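PDB 7AM1: protein SSD1 from Saccharomyces cerevisiae S288C, which binds mRNA untranslated regions as a non-enzymatic member of the RNase II family and is implicated in control of the G1 phase of the cell cycle. Local coordinates for residues Ser527-Lys532 with Tyr647-Leu652; Asp316-Asp321 with Gln710-His715; Asp570-Arg575 with His673-Ala678; Tyr657-Phe660 with Arg665-Ala668. One frame throughout, in Å; residues are numbered along the deposited sequence.

Contact 1 (Ser527-Lys532 with Tyr647-Leu652)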
loop_
_atom_site.group_PDB
_atom_site.type_symbol
_atom_site.label_atom_id
_atom_site.label_comp_id
_atom_site.label_asym_id
_atom_site.label_seq_id
_atom_site.Cartn_x
_atom_site.Cartn_y
_atom_site.Cartn_z
ATOM N N SER A 527 -1.411 0.422 -6.906
ATOM C CA SER A 527 -0.840 -0.183 -5.707
ATOM C C SER A 527 -1.784 -1.187 -5.060
ATOM O O SER A 527 -1.344 -1.953 -4.197
ATOM C CB SER A 527 -0.429 0.899 -4.693
ATOM O OG SER A 527 -1.535 1.411 -3.972
ATOM N N LEU A 528 -3.064 -1.191 -5.434
ATOM C CA LEU A 528 -3.938 -2.282 -5.029
ATOM C C LEU A 528 -3.535 -3.602 -5.671
ATOM O O LEU A 528 -3.858 -4.660 -5.126
ATOM C CB LEU A 528 -5.391 -1.970 -5.386
ATOM C CG LEU A 528 -6.063 -0.843 -4.599
ATOM C CD1 LEU A 528 -7.389 -0.468 -5.254
ATOM C CD2 LEU A 528 -6.273 -1.244 -3.136
ATOM N N ASP A 529 -2.842 -3.575 -6.811
ATOM C CA ASP A 529 -2.465 -4.824 -7.456
ATOM C C ASP A 529 -1.008 -5.205 -7.253
ATOM O O ASP A 529 -0.706 -6.394 -7.141
ATOM C CB ASP A 529 -2.731 -4.775 -8.963
ATOM C CG ASP A 529 -2.545 -6.128 -9.611
ATOM O OD1 ASP A 529 -3.358 -7.030 -9.311
ATOM O OD2 ASP A 529 -1.580 -6.299 -10.390
ATOM N N ASP A 530 -0.102 -4.239 -7.157
ATOM C CA ASP A 530 1.320 -4.543 -7.212
ATOM C C ASP A 530 2.078 -3.462 -6.460
ATOM O O ASP A 530 1.521 -2.426 -6.091
ATOM C CB ASP A 530 1.767 -4.646 -8.678
ATOM C CG ASP A 530 3.006 -5.493 -8.871
ATOM O OD1 ASP A 530 3.454 -6.156 -7.915
ATOM O OD2 ASP A 530 3.537 -5.480 -10.006
ATOM N N GLU A 531 3.359 -3.719 -6.223
ATOM C CA GLU A 531 4.236 -2.748 -5.588
ATOM C C GLU A 531 5.204 -2.163 -6.607
ATOM O O GLU A 531 5.533 -2.791 -7.618
ATOM C CB GLU A 531 5.032 -3.382 -4.445
ATOM C CG GLU A 531 4.180 -4.079 -3.392
ATOM C CD GLU A 531 3.801 -5.493 -3.779
ATOM O OE1 GLU A 531 2.587 -5.767 -3.898
ATOM O OE2 GLU A 531 4.714 -6.331 -3.974
ATOM N N LYS A 532 5.700 -0.968 -6.298
ATOM C CA LYS A 532 6.729 -0.349 -7.118
ATOM C C LYS A 532 8.035 -1.116 -6.967
ATOM O O LYS A 532 8.334 -1.677 -5.908
ATOM C CB LYS A 532 6.957 1.107 -6.709
ATOM C CG LYS A 532 5.832 2.063 -7.049
ATOM C CD LYS A 532 6.251 3.497 -6.730
ATOM C CE LYS A 532 5.204 4.496 -7.177
ATOM N NZ LYS A 532 5.564 5.875 -6.753
ATOM N N TYR A 647 -14.442 -13.574 -11.010
ATOM C CA TYR A 647 -13.023 -13.525 -11.333
ATOM C C TYR A 647 -12.529 -12.112 -11.618
ATOM O O TYR A 647 -11.326 -11.923 -11.828
ATOM C CB TYR A 647 -12.731 -14.403 -12.553
ATOM C CG TYR A 647 -12.838 -15.903 -12.358
ATOM C CD1 TYR A 647 -13.031 -16.474 -11.101
ATOM C CD2 TYR A 647 -12.737 -16.751 -13.451
ATOM C CE1 TYR A 647 -13.117 -17.850 -10.953
ATOM C CE2 TYR A 647 -12.825 -18.110 -13.315
ATOM C CZ TYR A 647 -13.012 -18.662 -12.073
ATOM O OH TYR A 647 -13.093 -20.032 -11.974
ATOM N N GLY A 648 -13.419 -11.123 -11.626
ATOM C CA GLY A 648 -13.055 -9.810 -12.115
ATOM C C GLY A 648 -12.059 -9.094 -11.222
ATOM O O GLY A 648 -11.983 -9.314 -10.012
ATOM N N HIS A 649 -11.268 -8.240 -11.859
ATOM C CA HIS A 649 -10.313 -7.349 -11.203
ATOM C C HIS A 649 -10.895 -5.945 -11.362
ATOM O O HIS A 649 -10.732 -5.310 -12.411
ATOM C CB HIS A 649 -8.933 -7.488 -11.832
ATOM C CG HIS A 649 -7.820 -6.924 -11.003
ATOM N ND1 HIS A 649 -7.780 -5.608 -10.597
ATOM C CD2 HIS A 649 -6.686 -7.495 -10.533
ATOM C CE1 HIS A 649 -6.679 -5.398 -9.897
ATOM N NE2 HIS A 649 -5.995 -6.527 -9.846
ATOM N N TYR A 650 -11.603 -5.483 -10.327
ATOM C CA TYR A 650 -12.368 -4.244 -10.429
ATOM C C TYR A 650 -11.472 -3.057 -10.769
ATOM O O TYR A 650 -11.768 -2.287 -11.689
ATOM C CB TYR A 650 -13.121 -3.988 -9.119
ATOM C CG TYR A 650 -13.933 -2.710 -9.104
ATOM C CD1 TYR A 650 -15.258 -2.696 -9.526
ATOM C CD2 TYR A 650 -13.374 -1.519 -8.663
ATOM C CE1 TYR A 650 -16.002 -1.525 -9.510
ATOM C CE2 TYR A 650 -14.106 -0.347 -8.644
ATOM C CZ TYR A 650 -15.417 -0.353 -9.067
ATOM O OH TYR A 650 -16.130 0.825 -9.042
ATOM N N ALA A 651 -10.369 -2.893 -10.035
ATOM C CA ALA A 651 -9.538 -1.706 -10.208
ATOM C C ALA A 651 -8.978 -1.607 -11.621
ATOM O O ALA A 651 -8.708 -0.498 -12.099
ATOM C CB ALA A 651 -8.399 -1.701 -9.188
ATOM N N LEU A 652 -8.775 -2.745 -12.290
ATOM C CA LEU A 652 -8.275 -2.792 -13.658
ATOM C C LEU A 652 -9.385 -2.949 -14.690
ATOM O O LEU A 652 -9.091 -3.008 -15.890
ATOM C CB LEU A 652 -7.278 -3.943 -13.819
ATOM C CG LEU A 652 -5.997 -3.870 -12.992
ATOM C CD1 LEU A 652 -5.154 -5.125 -13.181
ATOM C CD2 LEU A 652 -5.198 -2.642 -13.344
#

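Contact 2 (Asp316-Asp321 with Gln710-His715)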
loop_
_atom_site.group_PDB
_atom_site.type_symbol
_atom_site.label_atom_id
_atom_site.label_comp_id
_atom_site.label_asym_id
_atom_site.label_seq_id
_atom_site.Cartn_x
_atom_site.Cartn_y
_atom_site.Cartn_z
ATOM N N ASP A 316 15.476 -3.186 9.444
ATOM C CA ASP A 316 15.385 -4.581 9.859
ATOM C C ASP A 316 14.059 -4.851 10.559
ATOM O O ASP A 316 13.431 -5.893 10.339
ATOM C CB ASP A 316 16.564 -4.918 10.771
ATOM C CG ASP A 316 16.775 -6.408 10.937
ATOM O OD1 ASP A 316 16.022 -7.195 10.328
ATOM O OD2 ASP A 316 17.702 -6.794 11.682
ATOM N N SER A 317 13.606 -3.905 11.387
ATOM C CA SER A 317 12.356 -4.084 12.118
ATOM C C SER A 317 11.158 -4.083 11.177
ATOM O O SER A 317 10.211 -4.856 11.367
ATOM C CB SER A 317 12.206 -2.983 13.167
ATOM O OG SER A 317 10.913 -3.006 13.742
ATOM N N ILE A 318 11.179 -3.217 10.162
ATOM C CA ILE A 318 10.113 -3.218 9.165
ATOM C C ILE A 318 10.061 -4.559 8.450
ATOM O O ILE A 318 8.981 -5.121 8.232
ATOM C CB ILE A 318 10.303 -2.054 8.171
ATOM C CG1 ILE A 318 9.999 -0.727 8.869
ATOM C CG2 ILE A 318 9.424 -2.262 6.923
ATOM C CD1 ILE A 318 10.428 0.495 8.101
ATOM N N LEU A 319 11.224 -5.099 8.081
ATOM C CA LEU A 319 11.257 -6.374 7.373
ATOM C C LEU A 319 10.735 -7.506 8.251
ATOM O O LEU A 319 9.903 -8.311 7.811
ATOM C CB LEU A 319 12.677 -6.669 6.888
ATOM C CG LEU A 319 13.162 -5.855 5.686
ATOM C CD1 LEU A 319 14.655 -6.046 5.482
ATOM C CD2 LEU A 319 12.404 -6.239 4.422
ATOM N N ARG A 320 11.222 -7.591 9.496
ATOM C CA ARG A 320 10.803 -8.669 10.388
ATOM C C ARG A 320 9.323 -8.568 10.726
ATOM O O ARG A 320 8.623 -9.586 10.800
ATOM C CB ARG A 320 11.597 -8.647 11.692
ATOM C CG ARG A 320 13.102 -8.707 11.612
ATOM C CD ARG A 320 13.613 -10.071 11.237
ATOM N NE ARG A 320 15.044 -10.014 10.960
ATOM C CZ ARG A 320 15.984 -10.081 11.902
ATOM N NH1 ARG A 320 15.642 -10.226 13.175
ATOM N NH2 ARG A 320 17.265 -10.017 11.576
ATOM N N ASP A 321 8.839 -7.350 10.992
ATOM C CA ASP A 321 7.429 -7.174 11.313
ATOM C C ASP A 321 6.555 -7.650 10.173
ATOM O O ASP A 321 5.411 -8.067 10.393
ATOM C CB ASP A 321 7.128 -5.711 11.620
ATOM C CG ASP A 321 5.757 -5.520 12.239
ATOM O OD1 ASP A 321 5.407 -6.275 13.177
ATOM O OD2 ASP A 321 5.036 -4.597 11.803
ATOM N N GLN A 710 7.082 -1.718 2.008
ATOM C CA GLN A 710 7.463 -0.638 1.106
ATOM C C GLN A 710 6.923 0.700 1.597
ATOM O O GLN A 710 7.669 1.680 1.698
ATOM C CB GLN A 710 6.980 -0.947 -0.313
ATOM C CG GLN A 710 7.092 0.233 -1.275
ATOM C CD GLN A 710 6.897 -0.177 -2.725
ATOM O OE1 GLN A 710 5.990 0.299 -3.410
ATOM N NE2 GLN A 710 7.762 -1.060 -3.202
ATOM N N GLU A 711 5.638 0.753 1.955
ATOM C CA GLU A 711 5.060 2.020 2.396
ATOM C C GLU A 711 5.587 2.441 3.763
ATOM O O GLU A 711 5.728 3.639 4.028
ATOM C CB GLU A 711 3.536 1.921 2.408
ATOM C CG GLU A 711 2.966 1.736 1.001
ATOM C CD GLU A 711 1.744 2.593 0.716
ATOM O OE1 GLU A 711 1.041 2.978 1.677
ATOM O OE2 GLU A 711 1.493 2.882 -0.475
ATOM N N GLN A 712 5.855 1.482 4.649
ATOM C CA GLN A 712 6.422 1.817 5.951
ATOM C C GLN A 712 7.806 2.430 5.797
ATOM O O GLN A 712 8.168 3.359 6.526
ATOM C CB GLN A 712 6.470 0.569 6.827
ATOM C CG GLN A 712 5.113 0.202 7.411
ATOM C CD GLN A 712 5.082 -1.188 8.019
ATOM O OE1 GLN A 712 6.113 -1.846 8.161
ATOM N NE2 GLN A 712 3.888 -1.650 8.366
ATOM N N ALA A 713 8.600 1.910 4.859
ATOM C CA ALA A 713 9.936 2.447 4.637
ATOM C C ALA A 713 9.876 3.813 3.959
ATOM O O ALA A 713 10.663 4.710 4.286
ATOM C CB ALA A 713 10.759 1.454 3.816
ATOM N N ILE A 714 8.946 3.997 3.020
ATOM C CA ILE A 714 8.721 5.328 2.461
ATOM C C ILE A 714 8.361 6.305 3.570
ATOM O O ILE A 714 8.915 7.407 3.663
ATOM C CB ILE A 714 7.619 5.289 1.390
ATOM C CG1 ILE A 714 8.078 4.512 0.155
ATOM C CG2 ILE A 714 7.200 6.700 1.031
ATOM C CD1 ILE A 714 6.943 4.202 -0.809
ATOM N N HIS A 715 7.392 5.924 4.406
ATOM C CA HIS A 715 6.921 6.801 5.469
ATOM C C HIS A 715 8.062 7.199 6.385
ATOM O O HIS A 715 8.171 8.362 6.792
ATOM C CB HIS A 715 5.819 6.088 6.255
ATOM C CG HIS A 715 5.329 6.847 7.448
ATOM N ND1 HIS A 715 5.922 6.742 8.687
ATOM C CD2 HIS A 715 4.296 7.710 7.596
ATOM C CE1 HIS A 715 5.280 7.514 9.546
ATOM N NE2 HIS A 715 4.289 8.112 8.910
HETATM O O HOH W 1 3.794 -4.671 9.242
HETATM O O HOH W 2 6.676 -2.014 11.184
#

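Contact 3 (Asp570-Arg575 with His673-Ala678)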
loop_
_atom_site.group_PDB
_atom_site.type_symbol
_atom_site.label_atom_id
_atom_site.label_comp_id
_atom_site.label_asym_id
_atom_site.label_seq_id
_atom_site.Cartn_x
_atom_site.Cartn_y
_atom_site.Cartn_z
ATOM N N ASP A 570 -10.048 -25.258 -13.617
ATOM C CA ASP A 570 -10.159 -25.100 -12.172
ATOM C C ASP A 570 -8.819 -25.000 -11.452
ATOM O O ASP A 570 -8.785 -24.525 -10.311
ATOM C CB ASP A 570 -10.953 -26.276 -11.589
ATOM C CG ASP A 570 -12.441 -26.160 -11.838
ATOM O OD1 ASP A 570 -12.872 -25.140 -12.409
ATOM O OD2 ASP A 570 -13.182 -27.082 -11.439
ATOM N N LEU A 571 -7.720 -25.410 -12.076
ATOM C CA LEU A 571 -6.417 -25.346 -11.424
ATOM C C LEU A 571 -5.655 -24.049 -11.709
ATOM O O LEU A 571 -4.572 -23.850 -11.144
ATOM C CB LEU A 571 -5.561 -26.552 -11.836
ATOM C CG LEU A 571 -6.083 -27.934 -11.430
ATOM C CD1 LEU A 571 -5.064 -29.009 -11.806
ATOM C CD2 LEU A 571 -6.422 -28.015 -9.949
ATOM N N ALA A 572 -6.201 -23.153 -12.533
ATOM C CA ALA A 572 -5.495 -21.925 -12.879
ATOM C C ALA A 572 -5.289 -21.042 -11.653
ATOM O O ALA A 572 -6.202 -20.841 -10.847
ATOM C CB ALA A 572 -6.273 -21.148 -13.945
ATOM N N LEU A 573 -4.075 -20.509 -11.515
ATOM C CA LEU A 573 -3.778 -19.500 -10.502
ATOM C C LEU A 573 -4.066 -18.140 -11.125
ATOM O O LEU A 573 -3.387 -17.725 -12.070
ATOM C CB LEU A 573 -2.335 -19.591 -10.018
ATOM C CG LEU A 573 -1.972 -18.656 -8.852
ATOM C CD1 LEU A 573 -0.597 -19.011 -8.312
ATOM C CD2 LEU A 573 -2.011 -17.171 -9.213
ATOM N N LEU A 574 -5.092 -17.473 -10.625
ATOM C CA LEU A 574 -5.570 -16.206 -11.149
ATOM C C LEU A 574 -5.444 -15.137 -10.066
ATOM O O LEU A 574 -4.994 -15.399 -8.949
ATOM C CB LEU A 574 -7.014 -16.360 -11.630
ATOM C CG LEU A 574 -7.209 -17.408 -12.733
ATOM C CD1 LEU A 574 -8.688 -17.595 -13.048
ATOM C CD2 LEU A 574 -6.446 -17.019 -13.984
ATOM N N ARG A 575 -5.860 -13.919 -10.401
ATOM C CA ARG A 575 -5.784 -12.799 -9.472
ATOM C C ARG A 575 -7.017 -11.938 -9.669
ATOM O O ARG A 575 -7.316 -11.531 -10.795
ATOM C CB ARG A 575 -4.508 -11.984 -9.692
ATOM C CG ARG A 575 -4.303 -10.852 -8.697
ATOM C CD ARG A 575 -2.863 -10.379 -8.745
ATOM N NE ARG A 575 -2.588 -9.296 -7.810
ATOM C CZ ARG A 575 -2.324 -9.462 -6.517
ATOM N NH1 ARG A 575 -2.324 -10.671 -5.968
ATOM N NH2 ARG A 575 -2.073 -8.402 -5.765
ATOM N N HIS A 673 3.888 -19.487 -14.591
ATOM C CA HIS A 673 4.760 -19.890 -15.690
ATOM C C HIS A 673 4.730 -21.400 -15.897
ATOM O O HIS A 673 4.663 -21.879 -17.037
ATOM C CB HIS A 673 6.188 -19.417 -15.430
ATOM C CG HIS A 673 6.409 -17.969 -15.737
ATOM N ND1 HIS A 673 7.628 -17.476 -16.147
ATOM C CD2 HIS A 673 5.570 -16.907 -15.683
ATOM C CE1 HIS A 673 7.529 -16.173 -16.341
ATOM N NE2 HIS A 673 6.293 -15.802 -16.065
ATOM N N ARG A 674 4.776 -22.172 -14.810
ATOM C CA ARG A 674 4.715 -23.622 -14.946
ATOM C C ARG A 674 3.360 -24.068 -15.475
ATOM O O ARG A 674 3.284 -25.021 -16.259
ATOM C CB ARG A 674 5.030 -24.284 -13.605
ATOM C CG ARG A 674 6.446 -23.990 -13.122
ATOM C CD ARG A 674 6.897 -24.931 -12.014
ATOM N NE ARG A 674 8.349 -24.895 -11.842
ATOM C CZ ARG A 674 8.996 -24.156 -10.943
ATOM N NH1 ARG A 674 8.330 -23.373 -10.102
ATOM N NH2 ARG A 674 10.319 -24.202 -10.885
ATOM N N GLN A 675 2.288 -23.373 -15.091
ATOM C CA GLN A 675 0.974 -23.676 -15.645
ATOM C C GLN A 675 0.916 -23.362 -17.135
ATOM O O GLN A 675 0.349 -24.137 -17.915
ATOM C CB GLN A 675 -0.099 -22.898 -14.885
ATOM C CG GLN A 675 -0.341 -23.442 -13.489
ATOM C CD GLN A 675 -1.539 -22.814 -12.797
ATOM O OE1 GLN A 675 -2.083 -21.810 -13.255
ATOM N NE2 GLN A 675 -1.949 -23.403 -11.675
ATOM N N LEU A 676 1.502 -22.239 -17.553
ATOM C CA LEU A 676 1.478 -21.888 -18.969
ATOM C C LEU A 676 2.261 -22.898 -19.799
ATOM O O LEU A 676 1.815 -23.300 -20.880
ATOM C CB LEU A 676 2.041 -20.484 -19.180
ATOM C CG LEU A 676 2.085 -20.006 -20.639
ATOM C CD1 LEU A 676 0.687 -19.969 -21.236
ATOM C CD2 LEU A 676 2.763 -18.652 -20.741
ATOM N N LYS A 677 3.424 -23.328 -19.307
ATOM C CA LYS A 677 4.217 -24.297 -20.052
ATOM C C LYS A 677 3.463 -25.607 -20.238
ATOM O O LYS A 677 3.519 -26.211 -21.317
ATOM C CB LYS A 677 5.544 -24.542 -19.343
ATOM C CG LYS A 677 6.459 -23.337 -19.333
ATOM C CD LYS A 677 7.848 -23.735 -18.897
ATOM C CE LYS A 677 8.683 -22.532 -18.566
ATOM N NZ LYS A 677 9.957 -22.939 -17.924
ATOM N N ALA A 678 2.754 -26.066 -19.201
ATOM C CA ALA A 678 1.906 -27.247 -19.347
ATOM C C ALA A 678 0.893 -27.051 -20.468
ATOM O O ALA A 678 0.707 -27.928 -21.318
ATOM C CB ALA A 678 1.197 -27.559 -18.029
#

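Contact 4 (Tyr657-Phe660 with Arg665-Ala668)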
loop_
_atom_site.group_PDB
_atom_site.type_symbol
_atom_site.label_atom_id
_atom_site.label_comp_id
_atom_site.label_asym_id
_atom_site.label_seq_id
_atom_site.Cartn_x
_atom_site.Cartn_y
_atom_site.Cartn_z
ATOM N N TYR A 657 -7.668 -12.076 -14.706
ATOM C CA TYR A 657 -6.321 -11.543 -14.573
ATOM C C TYR A 657 -5.466 -12.570 -13.849
ATOM O O TYR A 657 -5.976 -13.480 -13.191
ATOM C CB TYR A 657 -6.336 -10.198 -13.822
ATOM C CG TYR A 657 -5.111 -9.333 -14.028
ATOM C CD1 TYR A 657 -4.789 -8.846 -15.294
ATOM C CD2 TYR A 657 -4.301 -8.960 -12.958
ATOM C CE1 TYR A 657 -3.679 -8.055 -15.497
ATOM C CE2 TYR A 657 -3.186 -8.160 -13.153
ATOM C CZ TYR A 657 -2.884 -7.710 -14.430
ATOM O OH TYR A 657 -1.781 -6.913 -14.649
ATOM N N THR A 658 -4.156 -12.416 -14.000
ATOM C CA THR A 658 -3.185 -13.144 -13.197
ATOM C C THR A 658 -1.862 -12.393 -13.269
ATOM O O THR A 658 -1.777 -11.303 -13.847
ATOM C CB THR A 658 -3.025 -14.599 -13.655
ATOM O OG1 THR A 658 -2.233 -15.302 -12.686
ATOM C CG2 THR A 658 -2.342 -14.685 -15.011
ATOM N N HIS A 659 -0.821 -12.986 -12.691
ATOM C CA HIS A 659 0.504 -12.383 -12.649
ATOM C C HIS A 659 1.502 -13.283 -13.358
ATOM O O HIS A 659 1.741 -14.420 -12.932
ATOM C CB HIS A 659 0.935 -12.113 -11.208
ATOM C CG HIS A 659 0.481 -10.786 -10.693
ATOM N ND1 HIS A 659 0.735 -10.363 -9.408
ATOM C CD2 HIS A 659 -0.199 -9.780 -11.294
ATOM C CE1 HIS A 659 0.217 -9.161 -9.233
ATOM N NE2 HIS A 659 -0.349 -8.781 -10.365
ATOM N N PHE A 660 2.090 -12.753 -14.429
ATOM C CA PHE A 660 3.004 -13.473 -15.304
ATOM C C PHE A 660 4.262 -12.682 -15.632
ATOM O O PHE A 660 5.286 -13.304 -15.942
ATOM C CB PHE A 660 2.261 -13.852 -16.602
ATOM C CG PHE A 660 3.147 -14.192 -17.776
ATOM C CD1 PHE A 660 3.526 -15.505 -18.021
ATOM C CD2 PHE A 660 3.540 -13.211 -18.675
ATOM C CE1 PHE A 660 4.316 -15.825 -19.118
ATOM C CE2 PHE A 660 4.331 -13.525 -19.774
ATOM C CZ PHE A 660 4.717 -14.834 -19.995
ATOM N N ARG A 665 10.612 -11.227 -9.126
ATOM C CA ARG A 665 10.257 -10.647 -7.837
ATOM C C ARG A 665 8.963 -11.179 -7.237
ATOM O O ARG A 665 8.674 -10.859 -6.078
ATOM C CB ARG A 665 10.152 -9.114 -7.942
ATOM C CG ARG A 665 9.290 -8.591 -9.092
ATOM C CD ARG A 665 9.230 -7.069 -9.064
ATOM N NE ARG A 665 8.303 -6.507 -10.038
ATOM C CZ ARG A 665 7.001 -6.329 -9.825
ATOM N NH1 ARG A 665 6.447 -6.693 -8.672
ATOM N NH2 ARG A 665 6.246 -5.798 -10.779
ATOM N N ARG A 666 8.190 -11.983 -7.967
ATOM C CA ARG A 666 6.948 -12.563 -7.472
ATOM C C ARG A 666 6.971 -14.071 -7.679
ATOM O O ARG A 666 7.170 -14.544 -8.804
ATOM C CB ARG A 666 5.734 -11.966 -8.188
ATOM C CG ARG A 666 5.651 -10.457 -8.143
ATOM C CD ARG A 666 4.291 -9.980 -8.658
ATOM N NE ARG A 666 4.057 -10.391 -10.046
ATOM C CZ ARG A 666 3.665 -9.581 -11.030
ATOM N NH1 ARG A 666 3.445 -8.292 -10.800
ATOM N NH2 ARG A 666 3.487 -10.065 -12.254
ATOM N N TYR A 667 6.756 -14.829 -6.602
ATOM C CA TYR A 667 6.738 -16.278 -6.746
ATOM C C TYR A 667 5.455 -16.780 -7.397
ATOM O O TYR A 667 5.468 -17.835 -8.036
ATOM C CB TYR A 667 6.909 -16.979 -5.397
ATOM C CG TYR A 667 7.073 -18.468 -5.568
ATOM C CD1 TYR A 667 8.316 -19.017 -5.852
ATOM C CD2 TYR A 667 5.980 -19.321 -5.497
ATOM C CE1 TYR A 667 8.471 -20.376 -6.036
ATOM C CE2 TYR A 667 6.124 -20.682 -5.679
ATOM C CZ TYR A 667 7.370 -21.203 -5.949
ATOM O OH TYR A 667 7.513 -22.558 -6.128
ATOM N N ALA A 668 4.338 -16.062 -7.242
ATOM C CA ALA A 668 3.107 -16.485 -7.900
ATOM C C ALA A 668 3.333 -16.669 -9.396
ATOM O O ALA A 668 2.803 -17.607 -10.006
ATOM C CB ALA A 668 1.996 -15.465 -7.651
#

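Contact 1 (Ser527-Lys532 with Tyr647-Leu652)
D529 and H649 each swing their CG opposite the backbone N and beside the carbonyl carbon (chi1 -171° and -164°), and this brings carboxylate and imidazole across the gap to each other. H649 NE2 donates to D529 OD1 at 2.7 Å, with an N-H...O angle of 154°. The oxygen lies near the ring plane, at the imidazole edge, but the nitrogen reaches it from above the carboxylate plane, so the two flat groups are steeply inclined to one another. D529 lies on helix 523-529 and H649 sits in the long loop between strand 635-638 and helix 668-681; the bond thus ties a helix to an irregular stretch inside the RNB domain. The carboxylate is buried and both its oxygens have other partners: R575 NE forms a salt bridge to OD1, and OD2 is bonded elsewhere in the domain. Within the loop, L652 CD1 covers one face of the H649 ring, 3.6 Å above its plane and over its centre, and a weak bond of 3.5 Å from L652 N to H649 ND1 bears on the other ring nitrogen. Beside the polar pair, L528 CD1 rests on A651 CB at 4.2 Å.

Contact 2 (Asp316-Asp321 with Gln710-His715)
I318 and Q712 face each other from two helices, 316-321 at the C-terminal end of helix 311-321 and 710-715 within the long helix 689-725, with their CA atoms 7.0 Å apart. Both segments keep regular i to i+4 backbone bonding, and they meet mainly through side chains and water, although I318 CD1 also lies on the backbone at Q712 and A713. With CG1 of I318 beside the backbone N (chi1 -71°), CG2 is anti to it and comes into van der Waals contact with the glutamine, 3.6 Å from Q712 OE1 and 4.1 Å from Q712 CB. The apolar touch is that of I318 CD1 on A713 CB at 4.4 Å, and the same side chain also meets A709 and L716 of the long helix. The I318 and Q712 side chains run past one another in opposite directions. A helix of the second cold-shock domain region thus packs on the long helix 689-725. The polar edge is bridged by water. Water 1 donates to D321 OD2 at 2.8 Å and accepts from Q712 NE2 at 3.1 Å; water 2 donates to both D321 OD2 and Q712 OE1. N322 ND2 adds a direct bond to Q712 OE1, and S222 N bonds to D321 OD1. A pentaethylene glycol, likely a crystallisation additive, lies about 4 Å from the Q712 side chain. With donors converging on OE1 and an acceptor at NE2, the amide has a defined flip, and the carboxylate and amide are coupled through solvent instead of directly.

Contact 3 (Asp570-Arg575 with His673-Ala678)
L573 N donates to Q675 OE1 at 2.9 Å in a nearly straight bond (167°). The approach is in the carbonyl plane, on a lone pair, at a C=O...N angle of 116°. This is a side-chain amide bridging two backbone positions: helix 668-681 of the RNB domain presents Q675 to the main chain where 3-10 segment 570-571 gives way to strand 573-576. The other half of the amide completes the bridge, Q675 NE2 bonding weakly to L571 O at 2.7 Å, well off a straight line. The glutamine gets there with CG beside its backbone N (chi1 -72°) and the chain extended from there outward, touching I564 and L568 of helix 544-568. Y685 OH is a further partner of NE2, so both ends of the amide are engaged and its flip is settled. A leucine here, lacking the amide, would probably leave L573 N, L571 O and Y685 OH without this partner and the strand's start less tightly held. Between the two bonded positions, A572 CA lies 3.4 Å from Q675 OE1. The next residue adds its side chain: L573 CB lies 3.9 Å from Q675 OE1.

Contact 4 (Tyr657-Phe660 with Arg665-Ala668)
H659 and R666 both belong to the RNase II family signature, here reading Tyr-Thr-His-Phe in its middle and Arg-Arg-Tyr-Ala toward its end, running into the start of helix 668-681. Their contact is a flat stack of guanidinium on imidazole: the arginine group lies on one face of the ring, centres 3.6 Å apart and planes only 14° from parallel. R666 CZ sits 3.4 Å from H659 CG, shifted from the ring centre toward its rim, and R666 NH2 reaches back over H659 CB at 3.4 Å. A bend at chi3 (-60°) lets the arginine lay its end group over the ring while the two side chains cross at about a right angle. R666 NE and H659 ND1 are 3.4 Å apart, yet the stacked geometry does not make this a hydrogen bond. Both flat groups are fixed by partners around their rims: Y636 OH at H659 ND1, D529 OD2 at H659 NE2, and salt bridges from R666 NH2 to D669 and from R666 NH1 to D530. With an alanine at H659, the guanidinium would probably lose the flat surface it lies on, and Y636 OH and D529 OD2 would lose this partner. F660 turns its ring the other way, onto V672 and L676 of helix 668-681 and onto V556 and V560 of helix 544-568, while K703 of helix 689-725 touches both H659 and R666.

Contacts 1, 3 and 4 form one continuous polar network in the RNB domain, with D529 of contact 1 as the common partner of R575 and H659. The centres of contacts 1 and 4 are 12 Å apart. Contacts 3 and 4, with centres 10 Å apart, are joined by two probable hydrogen bonds, H673 NE2 to F660 O (2.7 Å) and L573 O to T658 OG1 (2.8 Å). Since Ssd1 is a pseudonuclease, this network is best read as structure, not as a working active site. Contact 2, with the glycol beside it, lies 22 Å from contacts 1 and 4, centre to centre, yet Q710 NE2 meets K532 O of contact 1 at 2.8 Å. Along the chain, contact 2 closes a loop enclosing the other three.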